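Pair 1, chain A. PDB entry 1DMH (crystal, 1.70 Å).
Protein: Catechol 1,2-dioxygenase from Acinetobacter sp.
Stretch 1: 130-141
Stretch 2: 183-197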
# COMPACT_ATOMS: atom_id res chain seq x y z
N ASN A 130 -0.22 28.05 -24.18
CA ASN A 130 0.54 29.02 -23.41
C ASN A 130 2.02 28.71 -23.31
O ASN A 130 2.71 29.32 -22.52
CB ASN A 130 -0.05 29.16 -22.01
CG ASN A 130 -1.54 29.48 -22.06
OD1 ASN A 130 -1.96 30.48 -22.62
ND2 ASN A 130 -2.34 28.61 -21.47
N GLY A 131 2.50 27.78 -24.11
CA GLY A 131 3.90 27.44 -24.03
C GLY A 131 4.77 28.61 -24.40
O GLY A 131 4.46 29.36 -25.32
N HIS A 132 5.86 28.79 -23.67
CA HIS A 132 6.82 29.85 -23.94
C HIS A 132 8.08 29.13 -24.43
O HIS A 132 8.59 28.24 -23.75
CB HIS A 132 7.10 30.65 -22.67
CG HIS A 132 8.04 31.79 -22.88
ND1 HIS A 132 7.82 32.78 -23.81
CD2 HIS A 132 9.23 32.10 -22.29
CE1 HIS A 132 8.82 33.65 -23.78
NE2 HIS A 132 9.68 33.26 -22.87
N THR A 133 8.57 29.49 -25.61
CA THR A 133 9.74 28.85 -26.19
C THR A 133 10.95 28.87 -25.29
O THR A 133 11.28 29.90 -24.73
CB THR A 133 10.13 29.49 -27.53
OG1 THR A 133 9.00 29.49 -28.39
CG2 THR A 133 11.24 28.69 -28.21
N LEU A 134 11.61 27.72 -25.18
CA LEU A 134 12.80 27.57 -24.34
C LEU A 134 13.89 26.89 -25.17
O LEU A 134 13.63 25.85 -25.78
CB LEU A 134 12.49 26.66 -23.15
CG LEU A 134 13.33 26.65 -21.87
CD1 LEU A 134 13.45 25.22 -21.42
CD2 LEU A 134 14.66 27.30 -22.02
N ILE A 135 15.08 27.49 -25.21
CA ILE A 135 16.24 26.90 -25.92
C ILE A 135 17.10 26.42 -24.74
O ILE A 135 17.56 27.24 -23.94
CB ILE A 135 17.06 27.96 -26.73
CG1 ILE A 135 16.18 28.61 -27.80
CG2 ILE A 135 18.31 27.34 -27.36
CD1 ILE A 135 15.58 27.63 -28.76
N LEU A 136 17.31 25.11 -24.61
CA LEU A 136 18.09 24.58 -23.49
C LEU A 136 19.31 23.90 -24.11
O LEU A 136 19.19 23.06 -24.98
CB LEU A 136 17.26 23.57 -22.74
CG LEU A 136 17.50 23.08 -21.30
CD1 LEU A 136 17.12 21.61 -21.30
CD2 LEU A 136 18.90 23.29 -20.79
N HIS A 137 20.49 24.27 -23.65
CA HIS A 137 21.68 23.66 -24.21
C HIS A 137 22.81 23.60 -23.20
O HIS A 137 22.77 24.24 -22.15
CB HIS A 137 22.08 24.44 -25.47
CG HIS A 137 22.39 25.89 -25.22
ND1 HIS A 137 23.65 26.35 -24.94
CD2 HIS A 137 21.58 26.98 -25.16
CE1 HIS A 137 23.62 27.65 -24.72
NE2 HIS A 137 22.37 28.06 -24.85
N GLY A 138 23.81 22.79 -23.51
CA GLY A 138 24.93 22.67 -22.62
C GLY A 138 25.95 21.72 -23.18
O GLY A 138 25.82 21.25 -24.31
N THR A 139 26.96 21.43 -22.38
CA THR A 139 28.02 20.53 -22.78
C THR A 139 28.10 19.41 -21.75
O THR A 139 27.85 19.63 -20.57
CB THR A 139 29.40 21.26 -22.80
OG1 THR A 139 29.36 22.34 -23.75
CG2 THR A 139 30.52 20.27 -23.17
N ILE A 140 28.42 18.20 -22.20
CA ILE A 140 28.59 17.09 -21.28
C ILE A 140 30.10 16.87 -21.13
O ILE A 140 30.81 16.75 -22.12
CB ILE A 140 27.95 15.79 -21.81
CG1 ILE A 140 26.45 16.00 -22.02
CG2 ILE A 140 28.24 14.63 -20.84
CD1 ILE A 140 25.70 16.42 -20.75
N PHE A 141 30.60 16.84 -19.89
CA PHE A 141 32.02 16.62 -19.63
C PHE A 141 32.30 15.25 -19.02
O PHE A 141 31.54 14.80 -18.16
CB PHE A 141 32.56 17.68 -18.68
CG PHE A 141 32.51 19.06 -19.23
CD1 PHE A 141 33.50 19.51 -20.11
CD2 PHE A 141 31.49 19.93 -18.88
CE1 PHE A 141 33.48 20.81 -20.62
CE2 PHE A 141 31.47 21.25 -19.38
CZ PHE A 141 32.46 21.68 -20.24
N ILE A 183 22.06 12.57 -28.51
CA ILE A 183 23.43 12.07 -28.50
C ILE A 183 24.27 13.30 -28.66
O ILE A 183 24.06 14.06 -29.62
CB ILE A 183 23.71 11.16 -29.70
CG1 ILE A 183 22.69 10.02 -29.74
CG2 ILE A 183 25.17 10.70 -29.67
CD1 ILE A 183 22.60 9.22 -28.44
N THR A 184 25.20 13.53 -27.74
CA THR A 184 26.03 14.71 -27.85
C THR A 184 26.85 14.68 -29.16
O THR A 184 27.23 13.62 -29.66
CB THR A 184 26.95 14.88 -26.61
OG1 THR A 184 27.72 13.70 -26.41
CG2 THR A 184 26.09 15.13 -25.36
N ASP A 185 27.08 15.87 -29.71
CA ASP A 185 27.83 16.02 -30.96
C ASP A 185 29.35 16.06 -30.73
O ASP A 185 29.82 15.85 -29.60
CB ASP A 185 27.36 17.31 -31.65
CG ASP A 185 27.68 18.56 -30.84
OD1 ASP A 185 28.58 18.51 -29.97
OD2 ASP A 185 27.05 19.60 -31.09
N GLU A 186 30.09 16.34 -31.81
CA GLU A 186 31.57 16.41 -31.83
C GLU A 186 32.19 17.26 -30.74
O GLU A 186 33.37 17.13 -30.44
CB GLU A 186 32.07 16.96 -33.17
CG GLU A 186 31.46 16.31 -34.39
CD GLU A 186 29.97 16.62 -34.52
OE1 GLU A 186 29.63 17.83 -34.65
OE2 GLU A 186 29.14 15.67 -34.47
N ASN A 187 31.41 18.16 -30.16
CA ASN A 187 31.94 19.02 -29.13
C ASN A 187 31.30 18.71 -27.79
O ASN A 187 31.38 19.52 -26.86
CB ASN A 187 31.79 20.48 -29.54
CG ASN A 187 32.56 20.78 -30.82
OD1 ASN A 187 33.68 20.29 -31.00
ND2 ASN A 187 31.96 21.56 -31.71
N GLY A 188 30.67 17.55 -27.70
CA GLY A 188 30.06 17.13 -26.45
C GLY A 188 28.86 17.98 -26.06
O GLY A 188 28.49 18.04 -24.88
N GLN A 189 28.22 18.60 -27.05
CA GLN A 189 27.08 19.45 -26.78
C GLN A 189 25.70 18.88 -27.14
O GLN A 189 25.56 18.00 -27.99
CB GLN A 189 27.28 20.80 -27.47
CG GLN A 189 28.49 21.55 -26.94
CD GLN A 189 28.62 22.95 -27.53
OE1 GLN A 189 28.60 23.14 -28.75
NE2 GLN A 189 28.79 23.94 -26.66
N TYR A 190 24.68 19.37 -26.44
CA TYR A 190 23.30 18.97 -26.71
C TYR A 190 22.54 20.29 -26.75
O TYR A 190 22.91 21.27 -26.10
CB TYR A 190 22.75 18.07 -25.59
CG TYR A 190 22.50 18.78 -24.26
CD1 TYR A 190 23.54 18.96 -23.34
CD2 TYR A 190 21.26 19.30 -23.95
CE1 TYR A 190 23.33 19.65 -22.14
CE2 TYR A 190 21.04 20.00 -22.76
CZ TYR A 190 22.08 20.17 -21.86
OH TYR A 190 21.87 20.87 -20.68
N ARG A 191 21.49 20.34 -27.55
CA ARG A 191 20.72 21.55 -27.63
C ARG A 191 19.31 21.15 -27.96
O ARG A 191 19.08 20.31 -28.85
CB ARG A 191 21.29 22.45 -28.72
CG ARG A 191 20.53 23.74 -28.92
CD ARG A 191 21.17 24.54 -30.03
NE ARG A 191 20.31 25.63 -30.51
CZ ARG A 191 20.38 26.89 -30.08
NH1 ARG A 191 21.29 27.24 -29.17
NH2 ARG A 191 19.54 27.81 -30.59
N VAL A 192 18.34 21.69 -27.23
CA VAL A 192 16.97 21.36 -27.55
C VAL A 192 16.12 22.58 -27.56
O VAL A 192 16.44 23.58 -26.91
CB VAL A 192 16.33 20.38 -26.54
CG1 VAL A 192 17.04 19.10 -26.57
CG2 VAL A 192 16.36 20.96 -25.13
N ARG A 193 15.06 22.51 -28.35
CA ARG A 193 14.09 23.58 -28.38
C ARG A 193 12.82 22.94 -27.75
O ARG A 193 12.38 21.87 -28.19
CB ARG A 193 13.80 24.05 -29.81
CG ARG A 193 12.56 24.92 -29.85
CD ARG A 193 12.26 25.51 -31.22
NE ARG A 193 10.94 26.13 -31.14
CZ ARG A 193 10.41 26.90 -32.08
NH1 ARG A 193 11.09 27.16 -33.17
NH2 ARG A 193 9.20 27.42 -31.90
N THR A 194 12.28 23.57 -26.71
CA THR A 194 11.08 23.03 -26.08
C THR A 194 10.31 24.22 -25.48
O THR A 194 10.38 25.33 -26.03
CB THR A 194 11.47 22.00 -25.00
OG1 THR A 194 10.29 21.37 -24.50
CG2 THR A 194 12.24 22.64 -23.86
N ILE A 195 9.54 24.01 -24.41
CA ILE A 195 8.85 25.13 -23.77
C ILE A 195 9.17 25.10 -22.27
O ILE A 195 9.57 24.06 -21.73
CB ILE A 195 7.29 25.07 -23.94
CG1 ILE A 195 6.75 23.77 -23.34
CG2 ILE A 195 6.90 25.21 -25.41
CD1 ILE A 195 5.25 23.71 -23.31
N LEU A 196 9.00 26.24 -21.60
CA LEU A 196 9.24 26.31 -20.15
C LEU A 196 8.15 25.54 -19.43
O LEU A 196 6.97 25.78 -19.65
CB LEU A 196 9.20 27.74 -19.63
CG LEU A 196 10.49 28.50 -19.44
CD1 LEU A 196 10.13 29.85 -18.83
CD2 LEU A 196 11.43 27.76 -18.51
N PRO A 197 8.54 24.59 -18.59
CA PRO A 197 7.52 23.83 -17.86
C PRO A 197 6.99 24.65 -16.70
O PRO A 197 7.60 25.65 -16.30
CB PRO A 197 8.30 22.62 -17.39
CG PRO A 197 9.61 23.23 -17.04
CD PRO A 197 9.88 24.06 -18.29
O HOH W 1 6.16 27.78 -21.25
O HOH W 2 7.71 27.05 -29.37

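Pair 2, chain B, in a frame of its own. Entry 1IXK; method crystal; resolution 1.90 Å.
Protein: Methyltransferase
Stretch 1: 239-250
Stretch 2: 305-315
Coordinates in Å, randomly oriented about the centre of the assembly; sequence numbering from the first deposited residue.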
# COMPACT_ATOMS: atom_id res chain seq x y z
N GLY B 239 -4.99 -14.56 16.51
CA GLY B 239 -3.96 -15.18 15.70
C GLY B 239 -4.04 -14.68 14.27
O GLY B 239 -3.20 -15.04 13.44
N GLY B 240 -5.05 -13.86 13.98
CA GLY B 240 -5.23 -13.32 12.64
C GLY B 240 -4.21 -12.24 12.32
O GLY B 240 -3.59 -11.68 13.22
N ILE B 241 -4.06 -11.93 11.03
CA ILE B 241 -3.10 -10.92 10.59
C ILE B 241 -3.75 -9.74 9.89
O ILE B 241 -4.67 -9.91 9.08
CB ILE B 241 -2.08 -11.54 9.60
CG1 ILE B 241 -1.45 -12.80 10.19
CG2 ILE B 241 -1.01 -10.49 9.23
CD1 ILE B 241 -0.61 -12.56 11.42
N LEU B 242 -3.26 -8.54 10.20
CA LEU B 242 -3.75 -7.33 9.55
C LEU B 242 -2.54 -6.57 9.05
O LEU B 242 -1.56 -6.41 9.79
CB LEU B 242 -4.56 -6.45 10.52
CG LEU B 242 -5.16 -5.17 9.91
CD1 LEU B 242 -6.43 -4.79 10.65
CD2 LEU B 242 -4.15 -4.03 9.94
N VAL B 243 -2.57 -6.15 7.80
CA VAL B 243 -1.47 -5.38 7.26
C VAL B 243 -1.98 -3.96 7.07
O VAL B 243 -3.02 -3.74 6.45
CB VAL B 243 -0.95 -5.95 5.92
CG1 VAL B 243 -0.06 -4.93 5.22
CG2 VAL B 243 -0.15 -7.22 6.19
N TYR B 244 -1.25 -3.03 7.66
CA TYR B 244 -1.57 -1.62 7.65
C TYR B 244 -0.57 -0.88 6.77
O TYR B 244 0.64 -1.04 6.95
CB TYR B 244 -1.51 -1.09 9.08
CG TYR B 244 -1.72 0.40 9.24
CD1 TYR B 244 -0.68 1.31 9.03
CD2 TYR B 244 -2.95 0.90 9.65
CE1 TYR B 244 -0.87 2.68 9.23
CE2 TYR B 244 -3.16 2.26 9.85
CZ TYR B 244 -2.11 3.14 9.64
OH TYR B 244 -2.32 4.48 9.87
N SER B 245 -1.06 -0.08 5.83
CA SER B 245 -0.16 0.65 4.97
C SER B 245 -0.73 2.00 4.56
O SER B 245 -1.95 2.18 4.52
CB SER B 245 0.16 -0.17 3.71
OG SER B 245 -0.99 -0.38 2.91
N THR B 246 0.17 2.94 4.28
CA THR B 246 -0.23 4.27 3.84
C THR B 246 0.82 4.78 2.85
O THR B 246 1.89 4.19 2.72
CB THR B 246 -0.24 5.31 4.98
OG1 THR B 246 1.11 5.73 5.22
CG2 THR B 246 -0.83 4.73 6.26
N CYS B 247 0.50 5.87 2.17
CA CYS B 247 1.43 6.50 1.25
C CYS B 247 1.74 7.88 1.80
O CYS B 247 1.79 8.87 1.07
CB CYS B 247 0.82 6.61 -0.14
SG CYS B 247 1.06 5.11 -1.14
N SER B 248 1.95 7.92 3.11
CA SER B 248 2.26 9.17 3.80
C SER B 248 3.61 9.09 4.49
O SER B 248 4.04 8.02 4.90
CB SER B 248 1.17 9.45 4.85
OG SER B 248 1.53 10.54 5.69
N LEU B 249 4.28 10.24 4.60
CA LEU B 249 5.57 10.30 5.27
C LEU B 249 5.39 10.71 6.73
O LEU B 249 6.32 10.58 7.54
CB LEU B 249 6.47 11.34 4.59
CG LEU B 249 6.92 11.07 3.17
CD1 LEU B 249 7.61 12.31 2.61
CD2 LEU B 249 7.86 9.87 3.17
N GLU B 250 4.19 11.19 7.07
CA GLU B 250 3.91 11.67 8.43
C GLU B 250 3.85 10.60 9.51
O GLU B 250 3.09 9.64 9.41
CB GLU B 250 2.58 12.45 8.46
CG GLU B 250 2.34 13.44 7.33
CD GLU B 250 3.51 14.36 7.08
OE1 GLU B 250 4.15 14.82 8.05
OE2 GLU B 250 3.79 14.64 5.89
N SER B 305 6.51 6.10 -4.09
CA SER B 305 6.04 7.27 -3.36
C SER B 305 6.46 6.99 -1.92
O SER B 305 6.95 5.90 -1.62
CB SER B 305 4.51 7.36 -3.41
OG SER B 305 4.03 7.36 -4.75
N GLY B 306 6.30 7.96 -1.03
CA GLY B 306 6.63 7.73 0.37
C GLY B 306 5.67 6.63 0.79
O GLY B 306 4.48 6.74 0.50
N PHE B 307 6.16 5.60 1.47
CA PHE B 307 5.31 4.47 1.84
C PHE B 307 5.62 3.95 3.25
O PHE B 307 6.76 4.04 3.71
CB PHE B 307 5.56 3.37 0.79
CG PHE B 307 4.74 2.13 0.97
CD1 PHE B 307 3.43 2.08 0.52
CD2 PHE B 307 5.30 1.00 1.55
CE1 PHE B 307 2.68 0.90 0.63
CE2 PHE B 307 4.57 -0.18 1.66
CZ PHE B 307 3.25 -0.22 1.20
N PHE B 308 4.61 3.41 3.92
CA PHE B 308 4.77 2.87 5.27
C PHE B 308 3.94 1.60 5.35
O PHE B 308 2.81 1.56 4.86
CB PHE B 308 4.25 3.85 6.32
CG PHE B 308 4.23 3.30 7.72
CD1 PHE B 308 5.39 3.27 8.49
CD2 PHE B 308 3.04 2.82 8.28
CE1 PHE B 308 5.37 2.78 9.80
CE2 PHE B 308 3.01 2.32 9.59
CZ PHE B 308 4.18 2.30 10.35
N ILE B 309 4.49 0.56 5.96
CA ILE B 309 3.75 -0.68 6.09
C ILE B 309 4.11 -1.41 7.37
O ILE B 309 5.27 -1.44 7.77
CB ILE B 309 4.04 -1.63 4.89
CG1 ILE B 309 3.22 -2.92 5.05
CG2 ILE B 309 5.53 -1.94 4.81
CD1 ILE B 309 3.28 -3.85 3.84
N ALA B 310 3.09 -1.98 8.01
CA ALA B 310 3.29 -2.73 9.25
C ALA B 310 2.45 -4.00 9.21
O ALA B 310 1.31 -3.99 8.73
CB ALA B 310 2.89 -1.88 10.45
N LYS B 311 3.01 -5.09 9.73
CA LYS B 311 2.29 -6.36 9.75
C LYS B 311 1.94 -6.68 11.20
O LYS B 311 2.82 -6.89 12.04
CB LYS B 311 3.17 -7.47 9.15
CG LYS B 311 2.47 -8.80 9.02
CD LYS B 311 3.27 -9.72 8.10
CE LYS B 311 2.61 -11.07 7.97
NZ LYS B 311 3.18 -11.83 6.81
N ILE B 312 0.65 -6.71 11.48
CA ILE B 312 0.15 -6.94 12.83
C ILE B 312 -0.51 -8.30 13.06
O ILE B 312 -1.33 -8.74 12.26
CB ILE B 312 -0.89 -5.84 13.17
CG1 ILE B 312 -0.25 -4.46 12.99
CG2 ILE B 312 -1.42 -6.02 14.58
CD1 ILE B 312 -1.24 -3.29 13.12
N ARG B 313 -0.13 -8.96 14.15
CA ARG B 313 -0.73 -10.24 14.51
C ARG B 313 -1.56 -10.04 15.78
O ARG B 313 -1.08 -9.44 16.74
CB ARG B 313 0.34 -11.31 14.76
CG ARG B 313 -0.26 -12.66 15.14
CD ARG B 313 0.78 -13.77 15.33
NE ARG B 313 0.13 -14.99 15.81
CZ ARG B 313 -0.02 -15.30 17.09
NH1 ARG B 313 0.43 -14.51 18.04
NH2 ARG B 313 -0.68 -16.41 17.42
N LYS B 314 -2.80 -10.52 15.78
CA LYS B 314 -3.67 -10.37 16.94
C LYS B 314 -3.39 -11.51 17.90
O LYS B 314 -3.36 -12.67 17.51
CB LYS B 314 -5.14 -10.39 16.51
CG LYS B 314 -6.15 -10.16 17.63
CD LYS B 314 -7.56 -9.98 17.04
CE LYS B 314 -8.62 -9.79 18.12
NZ LYS B 314 -9.98 -9.59 17.52
N LEU B 315 -3.17 -11.16 19.16
CA LEU B 315 -2.85 -12.14 20.21
C LEU B 315 -4.06 -12.87 20.77
O LEU B 315 -4.02 -14.11 20.81
CB LEU B 315 -2.10 -11.44 21.35
CG LEU B 315 -0.63 -11.07 21.11
CD1 LEU B 315 -0.41 -10.59 19.69
CD2 LEU B 315 -0.23 -10.01 22.12
OXT LEU B 315 -5.03 -12.19 21.18
O HOH W 3 -0.98 -16.44 13.97

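Pairs 1 and 2 are both two-stranded antiparallel ladders. Superposing N, CA and C of 14 central residues gives an RMSD of 0.5 Å. The strand axes run at 148° between N-to-C directions in pair 1 and 168° in pair 2, with closest approaches of 4.3 and 4.7 Å. Matched CA atoms lie within 0.4 Å from T133(A)/I241(B) to H137(A)/S245(B), but 1.8 Å apart at H132(A)/G240(B) and 0.9 Å at I140(A)/S248(B).

The hydrogen-bonded rungs fix the register. L134(A)–T194(A), L136(A)–V192(A) and G138(A)–Y190(A) fall on L242(B)–I312(B), Y244(B)–A310(B) and T246(B)–F308(B). Each rung carries two reciprocal N-to-O bonds: in the middle one, L136(A) N to V192(A) O is 2.9 Å and V192(A) N to L136(A) O 2.8 Å, while Y244(B) N to A310(B) O is 2.9 Å and A310(B) N to Y244(B) O 2.8 Å. CA-H...O contacts fill the alternate rungs, as between I135(A) CA and V192(A) O at 3.5 Å and the matching V243(B) CA and A310(B) O at 3.4 Å.

The face bearing these hydrogen-bonded pairs is buried in both structures. At its first rung, L134(A) CD1 lies 3.8 Å from T194(A) CG2, and L242(B) CD2 lies 4.4 Å from I312(B) CD1. The side-chain centres agree within 0.9 Å at both positions, although T194(A) and I312(B) differ in chi1, t against m.

At the middle rung the bulk is shared differently. L136(A) CB meets V192(A) CG2 at 3.7 Å; in pair 2 a tyrosine stands opposite the smaller A310(B). Both pairs also make a diagonal contact, L136(A) CD2 to Y190(A) CE2 at 4.4 Å and Y244(B) CD1 to F308(B) CE2 at 3.9 Å, the latter at the edge of the phenylalanine ring.

The third rung shows a sharp contrast. Y190(A) and F308(B) have CA atoms 0.2 Å apart but side-chain centres 3.2 Å apart, with chi1 p (70°) in the first and t (173°) in the second. The tyrosine ring folds across the neighbouring strand, with G138(A) N and H137(A) C over one face. An ideal CB on G138(A) would clash, 2.9 Å from Y190(A) CE1. With F308(B) swung elsewhere, the matching position accommodates T246(B), whose OG1 lies 3.8 Å from F308(B) CB.

G188(A) and G306(B) also match; an ideal CB, pointing toward the other stretch, would be tight at 3.2 Å from I140(A) O on G188(A) and clash at 2.5 Å from L249(B) CD2 on G306(B).

On the face bearing I135(A), H137(A) and R191(A), matched by V243(B), S245(B) and I309(B), the chemistry also changes. I135(A) CG2 packs over one face of the R191(A) guanidinium, 3.4 Å from its CZ, whereas V243(B) CG1 meets I309(B) CD1 at 3.8 Å. Across the next rung, H137(A) CB lies 3.8 Å from R191(A) CG; S245(B) CB lies 4.3 Å from I309(B) CB. T133(A), though its CA-to-CB bond points away, sets CG2 3.9 Å from R193(A) NE, as I241(B) CG2 lies 3.9 Å from K311(B) CE.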